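Local coordinates for racemase (Pseudovibrio sp. JE062, PDB 3MKC), which belongs to the enolase superfamily, pairing a mandelate racemase/muconate lactonizing enzyme N-terminal domain with an enolase-type C-terminal barrel domain, at residues 65-71 and 92-97; 264-269 and 290-296; 6-10 and 120-124; 42-46 and 375-379. One frame throughout, in Å; residues are numbered along the deposited sequence.

Contact 1 (65-71 and 92-97); sequences HKWLTNI and DATQWQ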
# COMPACT_ATOMS: atom_id res chain seq x y z
N HIS A 65 -28.55 12.78 4.03
CA HIS A 65 -29.52 11.96 3.33
C HIS A 65 -28.99 10.56 3.10
O HIS A 65 -27.89 10.23 3.54
CB HIS A 65 -29.96 12.62 2.02
CG HIS A 65 -28.84 12.94 1.08
ND1 HIS A 65 -28.22 11.99 0.30
CD2 HIS A 65 -28.24 14.12 0.77
CE1 HIS A 65 -27.29 12.56 -0.44
NE2 HIS A 65 -27.28 13.85 -0.18
N LYS A 66 -29.78 9.75 2.42
CA LYS A 66 -29.42 8.36 2.17
C LYS A 66 -28.01 8.12 1.68
O LYS A 66 -27.36 7.16 2.11
CB LYS A 66 -30.40 7.72 1.18
CG LYS A 66 -30.11 6.25 0.94
CD LYS A 66 -31.11 5.61 -0.00
CE LYS A 66 -30.77 4.14 -0.21
NZ LYS A 66 -31.73 3.50 -1.14
N TRP A 67 -27.53 8.98 0.80
CA TRP A 67 -26.19 8.81 0.23
C TRP A 67 -25.12 9.73 0.82
O TRP A 67 -23.97 9.68 0.39
CB TRP A 67 -26.26 8.99 -1.28
CG TRP A 67 -27.20 8.00 -1.93
CD1 TRP A 67 -26.99 6.66 -2.10
CD2 TRP A 67 -28.51 8.27 -2.44
NE1 TRP A 67 -28.09 6.08 -2.68
CE2 TRP A 67 -29.04 7.04 -2.90
CE3 TRP A 67 -29.30 9.42 -2.56
CZ2 TRP A 67 -30.31 6.93 -3.47
CZ3 TRP A 67 -30.57 9.32 -3.12
CH2 TRP A 67 -31.06 8.08 -3.57
N LEU A 68 -25.50 10.55 1.80
CA LEU A 68 -24.56 11.47 2.44
C LEU A 68 -24.63 11.22 3.94
O LEU A 68 -25.24 11.98 4.69
CB LEU A 68 -24.92 12.92 2.10
CG LEU A 68 -24.00 14.04 2.60
CD1 LEU A 68 -22.56 13.71 2.28
CD2 LEU A 68 -24.39 15.36 1.94
N THR A 69 -23.97 10.15 4.36
CA THR A 69 -23.96 9.73 5.74
C THR A 69 -22.57 9.82 6.34
O THR A 69 -21.57 9.77 5.62
CB THR A 69 -24.43 8.27 5.83
OG1 THR A 69 -25.62 8.12 5.04
CG2 THR A 69 -24.72 7.87 7.26
N ASN A 70 -22.49 9.98 7.66
CA ASN A 70 -21.19 10.02 8.31
C ASN A 70 -20.66 8.60 8.09
O ASN A 70 -21.40 7.63 8.23
CB ASN A 70 -21.36 10.33 9.80
CG ASN A 70 -20.05 10.25 10.55
OD1 ASN A 70 -19.56 9.16 10.85
ND2 ASN A 70 -19.45 11.40 10.84
N ILE A 71 -19.38 8.48 7.75
CA ILE A 71 -18.77 7.17 7.46
C ILE A 71 -18.87 6.13 8.58
O ILE A 71 -19.14 4.96 8.33
CB ILE A 71 -17.28 7.34 7.04
CG1 ILE A 71 -16.65 5.98 6.73
CG2 ILE A 71 -16.50 8.01 8.15
CD1 ILE A 71 -17.24 5.28 5.54
N ASP A 92 -22.28 2.22 0.56
CA ASP A 92 -23.61 2.57 0.08
C ASP A 92 -24.14 3.87 0.69
O ASP A 92 -24.77 4.67 0.00
CB ASP A 92 -24.60 1.45 0.40
CG ASP A 92 -26.01 1.77 -0.05
OD1 ASP A 92 -26.24 1.86 -1.28
OD2 ASP A 92 -26.89 1.95 0.82
N ALA A 93 -23.87 4.09 1.97
CA ALA A 93 -24.37 5.27 2.66
C ALA A 93 -23.59 6.56 2.44
O ALA A 93 -24.02 7.63 2.86
CB ALA A 93 -24.46 4.98 4.16
N THR A 94 -22.46 6.47 1.75
CA THR A 94 -21.62 7.64 1.52
C THR A 94 -21.36 7.93 0.04
O THR A 94 -20.48 8.71 -0.29
CB THR A 94 -20.27 7.44 2.20
OG1 THR A 94 -19.66 6.26 1.68
CG2 THR A 94 -20.44 7.29 3.72
N GLN A 95 -22.13 7.31 -0.85
CA GLN A 95 -21.94 7.51 -2.28
C GLN A 95 -21.90 8.96 -2.76
O GLN A 95 -21.19 9.28 -3.71
CB GLN A 95 -23.03 6.79 -3.07
CG GLN A 95 -22.99 5.29 -2.97
CD GLN A 95 -24.11 4.66 -3.76
OE1 GLN A 95 -24.13 4.73 -4.99
NE2 GLN A 95 -25.07 4.06 -3.06
N TRP A 96 -22.66 9.84 -2.11
CA TRP A 96 -22.69 11.22 -2.56
C TRP A 96 -21.32 11.89 -2.56
O TRP A 96 -21.05 12.73 -3.42
CB TRP A 96 -23.67 12.07 -1.73
CG TRP A 96 -24.08 13.31 -2.47
CD1 TRP A 96 -23.63 14.59 -2.25
CD2 TRP A 96 -24.95 13.39 -3.60
NE1 TRP A 96 -24.17 15.45 -3.18
CE2 TRP A 96 -24.98 14.74 -4.02
CE3 TRP A 96 -25.71 12.45 -4.31
CZ2 TRP A 96 -25.74 15.17 -5.12
CZ3 TRP A 96 -26.46 12.87 -5.40
CH2 TRP A 96 -26.47 14.22 -5.80
N GLN A 97 -20.46 11.53 -1.62
CA GLN A 97 -19.13 12.15 -1.57
C GLN A 97 -17.98 11.21 -1.24
O GLN A 97 -16.87 11.67 -0.99
CB GLN A 97 -19.11 13.32 -0.58
CG GLN A 97 -19.51 12.98 0.85
CD GLN A 97 -19.54 14.20 1.77
OE1 GLN A 97 -19.63 15.33 1.30
NE2 GLN A 97 -19.47 13.97 3.08
O HOH W 1 -27.91 3.66 -3.91
O HOH W 2 -19.71 10.94 4.04
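Two backbone carbonyls, one from each segment, carry the polar part of this contact. W67 O accepts a good hydrogen bond from W96 N (2.8 Å), while A93 O is met by T69 OG1 at 2.7 Å and, through a weak bond, by T69 N at 2.9 Å. Within the loop, H65 to L68 form a type I turn, and W67 N donates to H65 ND1 (3.1 Å). Water 1 links W67 NE1 (2.7 Å) to Q95 NE2 (3.0 Å), and water 2 joins T69 O (2.7 Å) to Q97 NE2 (3.2 Å). Around this polar centre, the imidazole of H65 points its edge at the face of W96 in a T-shaped pair, its centroid 5.1 Å from that of the five-membered ring and the planes at 84°. W67 CB and L68 CB pack on W96 CB at 4.0 and 4.1 Å. A93 O and W96 N lie on the two sides of T94, where the chain passes from helix 83-93 to the weakly bonded turn that follows, so the 65-71 loop is tied to the backbone of this corner as well as to its side chains.

Contact 2 (264-269 and 290-296); sequences EMSTTR and RCGGLTE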
# COMPACT_ATOMS: atom_id res chain seq x y z
N GLU A 264 -1.55 3.34 -8.78
CA GLU A 264 -0.99 3.75 -7.50
C GLU A 264 -1.90 4.69 -6.72
O GLU A 264 -2.06 4.53 -5.52
CB GLU A 264 0.36 4.46 -7.71
CG GLU A 264 0.78 5.31 -6.51
CD GLU A 264 2.15 5.94 -6.65
OE1 GLU A 264 2.41 6.60 -7.68
OE2 GLU A 264 2.96 5.79 -5.72
N MSE A 265 -2.50 5.67 -7.40
CA MSE A 265 -3.35 6.64 -6.71
C MSE A 265 -4.85 6.40 -6.82
O MSE A 265 -5.66 7.20 -6.34
CB MSE A 265 -3.05 8.05 -7.23
CG MSE A 265 -1.57 8.45 -7.15
SE MSE A 265 -1.26 10.28 -7.64
CE MSE A 265 -1.00 10.06 -9.52
N SER A 266 -5.23 5.29 -7.44
CA SER A 266 -6.64 4.95 -7.65
C SER A 266 -7.38 4.51 -6.39
O SER A 266 -6.78 4.29 -5.34
CB SER A 266 -6.73 3.82 -8.66
OG SER A 266 -6.21 2.64 -8.08
N THR A 267 -8.70 4.40 -6.51
CA THR A 267 -9.55 3.91 -5.42
C THR A 267 -10.67 3.05 -6.02
O THR A 267 -11.17 3.35 -7.11
CB THR A 267 -10.18 5.04 -4.57
OG1 THR A 267 -11.17 5.74 -5.34
CG2 THR A 267 -9.10 6.01 -4.08
N THR A 268 -11.01 1.99 -5.30
CA THR A 268 -12.04 1.01 -5.64
C THR A 268 -11.65 0.04 -6.73
O THR A 268 -10.74 0.28 -7.52
CB THR A 268 -13.38 1.64 -6.04
OG1 THR A 268 -13.29 2.15 -7.37
CG2 THR A 268 -13.77 2.75 -5.06
N ARG A 269 -12.38 -1.07 -6.77
CA ARG A 269 -12.14 -2.11 -7.75
C ARG A 269 -12.65 -1.63 -9.10
O ARG A 269 -12.33 -2.21 -10.13
CB ARG A 269 -12.88 -3.39 -7.34
CG ARG A 269 -14.37 -3.20 -7.09
CD ARG A 269 -14.97 -4.47 -6.51
NE ARG A 269 -16.43 -4.41 -6.38
CZ ARG A 269 -17.07 -3.63 -5.51
NH1 ARG A 269 -16.39 -2.85 -4.68
NH2 ARG A 269 -18.40 -3.64 -5.47
N ARG A 290 -5.94 3.59 0.80
CA ARG A 290 -6.56 4.49 -0.15
C ARG A 290 -7.74 3.88 -0.90
O ARG A 290 -8.83 4.44 -0.95
CB ARG A 290 -5.56 4.96 -1.21
CG ARG A 290 -4.45 5.89 -0.73
CD ARG A 290 -3.45 6.12 -1.87
NE ARG A 290 -4.04 6.83 -3.01
CZ ARG A 290 -4.17 8.15 -3.09
NH1 ARG A 290 -3.74 8.91 -2.09
NH2 ARG A 290 -4.73 8.71 -4.16
N CYS A 291 -7.50 2.70 -1.48
CA CYS A 291 -8.48 2.05 -2.34
C CYS A 291 -9.68 1.31 -1.78
O CYS A 291 -10.53 0.89 -2.56
CB CYS A 291 -7.76 1.09 -3.29
SG CYS A 291 -7.35 -0.50 -2.53
N GLY A 292 -9.77 1.16 -0.46
CA GLY A 292 -10.89 0.44 0.11
C GLY A 292 -10.43 -0.63 1.09
O GLY A 292 -11.21 -1.49 1.47
N GLY A 293 -9.16 -0.58 1.48
CA GLY A 293 -8.63 -1.53 2.45
C GLY A 293 -8.37 -2.94 1.95
O GLY A 293 -8.35 -3.18 0.74
N LEU A 294 -8.16 -3.86 2.89
CA LEU A 294 -7.89 -5.25 2.55
C LEU A 294 -9.08 -5.90 1.85
O LEU A 294 -8.92 -6.74 0.96
CB LEU A 294 -7.51 -6.04 3.83
CG LEU A 294 -6.14 -5.65 4.43
CD1 LEU A 294 -5.99 -6.19 5.85
CD2 LEU A 294 -5.03 -6.19 3.56
N THR A 295 -10.29 -5.51 2.23
CA THR A 295 -11.47 -6.10 1.60
C THR A 295 -11.50 -5.79 0.11
O THR A 295 -11.74 -6.67 -0.71
CB THR A 295 -12.76 -5.60 2.26
OG1 THR A 295 -12.77 -5.99 3.64
CG2 THR A 295 -13.97 -6.21 1.57
N GLU A 296 -11.26 -4.53 -0.24
CA GLU A 296 -11.29 -4.18 -1.66
C GLU A 296 -10.06 -4.75 -2.36
O GLU A 296 -10.12 -5.15 -3.52
CB GLU A 296 -11.33 -2.66 -1.82
CG GLU A 296 -11.67 -2.22 -3.26
CD GLU A 296 -13.12 -2.49 -3.65
OE1 GLU A 296 -13.73 -3.43 -3.10
OE2 GLU A 296 -13.65 -1.77 -4.52
O HOH W 3 -4.41 3.73 -4.23
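One salt bridge joins the segments: R269 NH1 meets E296 OE2 (2.9 Å), with a weak second bond to E296 OE1 at 3.1 Å; E296 OE1 also pairs with R299. Among the hydrogen bonds, T268 N to C291 O (3.0 Å) runs from backbone to backbone. R269 N donates to the side-chain E296 OE2 (2.7 Å), so one carboxylate oxygen holds both main chain and side chain of R269. R290 NH2 donates to M265 O (2.8 Å, nearly linear), while its NH1 forms a salt bridge with D49. Water 3 donates to E264 O (2.8 Å) and S266 O (2.7 Å) and accepts a weak bond from R290 NE (3.4 Å). Packing is close, with T267 CA 3.8 Å from C291 CA. Both segments lead from loops into helices, 268-277 and 293-306, of the enolase-type C-terminal domain, each helix following a short strand as in the beta-alpha repeats of a TIM barrel. Helix 102-122 touches T267 and R290 through F105, and W87 of helix 83-93 lies against R269 and E296.

Contact 3 (6-10 and 120-124); sequences NPAVA and KQLGV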
# COMPACT_ATOMS: atom_id res chain seq x y z
N ASN A 6 -19.97 -17.23 20.13
CA ASN A 6 -18.79 -16.65 20.76
C ASN A 6 -19.10 -15.28 21.37
O ASN A 6 -19.38 -14.32 20.65
CB ASN A 6 -17.67 -16.50 19.74
CG ASN A 6 -16.31 -16.32 20.38
OD1 ASN A 6 -16.18 -15.66 21.40
ND2 ASN A 6 -15.29 -16.91 19.77
N PRO A 7 -19.04 -15.17 22.70
CA PRO A 7 -19.32 -13.91 23.40
C PRO A 7 -18.35 -12.79 23.06
O PRO A 7 -18.68 -11.61 23.18
CB PRO A 7 -19.22 -14.31 24.88
CG PRO A 7 -19.52 -15.78 24.87
CD PRO A 7 -18.77 -16.25 23.66
N ALA A 8 -17.14 -13.16 22.63
CA ALA A 8 -16.10 -12.20 22.29
C ALA A 8 -16.40 -11.34 21.05
O ALA A 8 -15.88 -10.24 20.92
CB ALA A 8 -14.78 -12.93 22.10
N VAL A 9 -17.22 -11.85 20.14
CA VAL A 9 -17.57 -11.08 18.95
C VAL A 9 -18.63 -10.07 19.38
O VAL A 9 -19.82 -10.31 19.23
CB VAL A 9 -18.12 -11.99 17.85
CG1 VAL A 9 -18.36 -11.20 16.58
CG2 VAL A 9 -17.15 -13.12 17.59
N ALA A 10 -18.17 -8.96 19.94
CA ALA A 10 -19.07 -7.91 20.43
C ALA A 10 -19.22 -6.78 19.41
O ALA A 10 -18.34 -6.57 18.58
CB ALA A 10 -18.54 -7.36 21.74
N LYS A 120 -8.57 -9.99 16.75
CA LYS A 120 -8.33 -9.97 18.18
C LYS A 120 -9.49 -10.56 18.97
O LYS A 120 -9.27 -11.21 20.00
CB LYS A 120 -8.02 -8.54 18.64
CG LYS A 120 -6.64 -8.07 18.16
CD LYS A 120 -6.42 -6.57 18.35
CE LYS A 120 -6.30 -6.18 19.81
NZ LYS A 120 -5.97 -4.72 19.95
N GLN A 121 -10.72 -10.36 18.50
CA GLN A 121 -11.88 -10.93 19.18
C GLN A 121 -11.84 -12.45 19.05
O GLN A 121 -12.07 -13.18 20.02
CB GLN A 121 -13.19 -10.41 18.57
CG GLN A 121 -13.47 -8.91 18.70
CD GLN A 121 -14.85 -8.53 18.18
OE1 GLN A 121 -15.31 -9.06 17.17
NE2 GLN A 121 -15.53 -7.62 18.88
N LEU A 122 -11.56 -12.93 17.84
CA LEU A 122 -11.53 -14.36 17.56
C LEU A 122 -10.20 -15.03 17.90
O LEU A 122 -10.08 -16.25 17.82
CB LEU A 122 -11.85 -14.59 16.08
CG LEU A 122 -13.23 -14.14 15.61
CD1 LEU A 122 -13.29 -14.17 14.09
CD2 LEU A 122 -14.29 -15.03 16.22
N GLY A 123 -9.21 -14.23 18.27
CA GLY A 123 -7.92 -14.78 18.60
C GLY A 123 -7.25 -15.45 17.41
O GLY A 123 -6.64 -16.51 17.55
N VAL A 124 -7.38 -14.84 16.23
CA VAL A 124 -6.77 -15.39 15.03
C VAL A 124 -6.12 -14.27 14.23
O VAL A 124 -6.63 -13.15 14.20
CB VAL A 124 -7.80 -16.12 14.14
CG1 VAL A 124 -8.50 -17.20 14.93
CG2 VAL A 124 -8.82 -15.12 13.59
O HOH W 4 -12.70 -15.84 20.68
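Q121, in the last turn of helix 102-122, has chi1 in m and chi2 in t, an extended conformation that carries its amide across to the N-terminal loop. There NE2 donates to A10 O at 3.0 Å; the same nitrogen is also bonded to D38. On the other side of the amide, Q121 OE1 lies 3.5 Å from V9 CA and 3.8 Å from V9 CG1. With V9 chi1 near 180° and L122 in m,t, V9 CG2 lies 3.7 Å from L122 CD2; I81 adds to this apolar patch by touching both residues. N6, also t at chi1, divides its amide between two tasks. Its OD1 accepts from A8 N (2.9 Å), closing an Asx turn within the type I turn from N6 to V9, and its ND2 donates to water 4 at 2.9 Å, which in turn donates to Q121 O at 2.8 Å. V9 then centres an inverse gamma turn, and the loop runs on into strand 12-22. The one direct hydrogen bond comes from a glutamine amide; a water bridge and a small aliphatic contact add to the hold, so the loop is fastened to the helix end at a few points, without an extensive hydrophobic interface.

Contact 4 (42-46 and 375-379); sequences VYGLG and GIDLN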
# COMPACT_ATOMS: atom_id res chain seq x y z
N VAL A 42 -12.08 -3.88 23.50
CA VAL A 42 -11.07 -4.38 22.57
C VAL A 42 -11.09 -3.46 21.36
O VAL A 42 -12.15 -3.00 20.96
CB VAL A 42 -11.40 -5.81 22.12
CG1 VAL A 42 -10.29 -6.34 21.23
CG2 VAL A 42 -11.59 -6.72 23.33
N TYR A 43 -9.93 -3.20 20.79
CA TYR A 43 -9.88 -2.31 19.63
C TYR A 43 -9.00 -2.80 18.49
O TYR A 43 -8.14 -3.67 18.67
CB TYR A 43 -9.45 -0.90 20.06
CG TYR A 43 -8.07 -0.83 20.67
CD1 TYR A 43 -6.93 -0.88 19.87
CD2 TYR A 43 -7.91 -0.70 22.05
CE1 TYR A 43 -5.66 -0.80 20.43
CE2 TYR A 43 -6.64 -0.62 22.62
CZ TYR A 43 -5.52 -0.67 21.80
OH TYR A 43 -4.25 -0.55 22.34
N GLY A 44 -9.25 -2.25 17.31
CA GLY A 44 -8.50 -2.58 16.11
C GLY A 44 -7.91 -1.30 15.55
O GLY A 44 -8.52 -0.23 15.65
N LEU A 45 -6.73 -1.41 14.96
CA LEU A 45 -6.04 -0.26 14.41
C LEU A 45 -5.86 -0.34 12.90
O LEU A 45 -5.50 -1.38 12.36
CB LEU A 45 -4.66 -0.14 15.06
CG LEU A 45 -4.65 0.06 16.57
CD1 LEU A 45 -3.26 -0.15 17.12
CD2 LEU A 45 -5.17 1.45 16.89
N GLY A 46 -6.12 0.79 12.24
CA GLY A 46 -5.97 0.88 10.81
C GLY A 46 -5.49 2.29 10.55
O GLY A 46 -5.29 3.05 11.50
N GLY A 375 -1.57 -7.79 14.65
CA GLY A 375 -0.40 -7.94 15.50
C GLY A 375 0.36 -6.66 15.76
O GLY A 375 1.59 -6.62 15.63
N ILE A 376 -0.36 -5.61 16.13
CA ILE A 376 0.29 -4.34 16.41
C ILE A 376 -0.46 -3.56 17.48
O ILE A 376 -1.63 -3.84 17.77
CB ILE A 376 0.36 -3.44 15.16
CG1 ILE A 376 -1.04 -3.31 14.55
CG2 ILE A 376 1.37 -3.99 14.17
CD1 ILE A 376 -1.09 -2.37 13.36
N ASP A 377 0.22 -2.58 18.05
CA ASP A 377 -0.38 -1.72 19.05
C ASP A 377 0.31 -0.37 19.02
O ASP A 377 1.47 -0.25 18.63
CB ASP A 377 -0.28 -2.35 20.44
CG ASP A 377 -1.41 -1.92 21.36
OD1 ASP A 377 -2.23 -1.07 20.94
OD2 ASP A 377 -1.48 -2.43 22.49
N LEU A 378 -0.42 0.65 19.44
CA LEU A 378 0.11 2.01 19.46
C LEU A 378 1.17 2.20 20.53
O LEU A 378 1.05 1.68 21.64
CB LEU A 378 -1.01 3.02 19.70
CG LEU A 378 -2.07 3.20 18.63
CD1 LEU A 378 -3.18 4.09 19.17
CD2 LEU A 378 -1.44 3.81 17.38
N ASN A 379 2.20 2.96 20.18
CA ASN A 379 3.27 3.28 21.10
C ASN A 379 2.83 4.58 21.78
O ASN A 379 3.07 5.68 21.27
CB ASN A 379 4.57 3.49 20.33
CG ASN A 379 5.69 3.96 21.22
OD1 ASN A 379 5.51 4.18 22.42
ND2 ASN A 379 6.87 4.13 20.63
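Strand 43-48, at the border of the three-stranded antiparallel sheet of the N-terminal domain, meets the short strand 377-378 near the C-terminus; the contact brings a C-terminal segment back against the N-terminal sheet, as is usual in the enolase-superfamily fold. No backbone hydrogen bonds link the segments: the closest CA atoms, those of L45 and D377, are 7.5 Å apart, and each strand pairs elsewhere, G44 and G46 with V36 and V34 of strand 29-38, and D377 with T356. G375 has positive phi, after which the chain extends through I376 to L378; N379 caps the helix that follows. Along 43-46 the backbone is extended, and the alternation of a strand directs the CA-to-CB bonds of Y43 and L45 toward 375-379, while G44 and G46, alternating with them, have no side chains. L45 inserts its CD1 against the 375-379 segment, 3.8 Å from both D377 CA and L378 N and 3.9 Å from L378 CG. I376 O lies 4.1 Å from L45 CD1, and the I376 side chain packs on I320 and A323 of helix 319-331. Y43 extends alongside, its ring also forming cation-pi contacts with K120 and K35. At its tip Y43 OH donates to D377 OD1 in a short hydrogen bond of 2.5 Å, and that same carboxylate oxygen accepts from L378 N at 2.9 Å.

Contact 2 lies closest to the middle of the chain, its centre about 9 Å from the chain's centre, and has the richest charged chemistry. Contacts 1 and 3, with centres about 25 and 27 Å from the chain's centre, are peripheral and have no salt bridge across them; contact 1 adds aromatic packing. Contact 4, intermediate in depth, sets the C-terminal strand 377-378 against the N-terminal sheet with one short hydrogen bond and leucine packing. Helix 102-122 supplies one side of contact 3, lines contact 2 through F105 and is bonded to contact 4, where K120 NZ donates to Y43 O at 2.7 Å. Helix 83-93 runs into contact 1 and also reaches contact 2 through W87, although these two contacts remain about 9 Å apart at their nearest atoms.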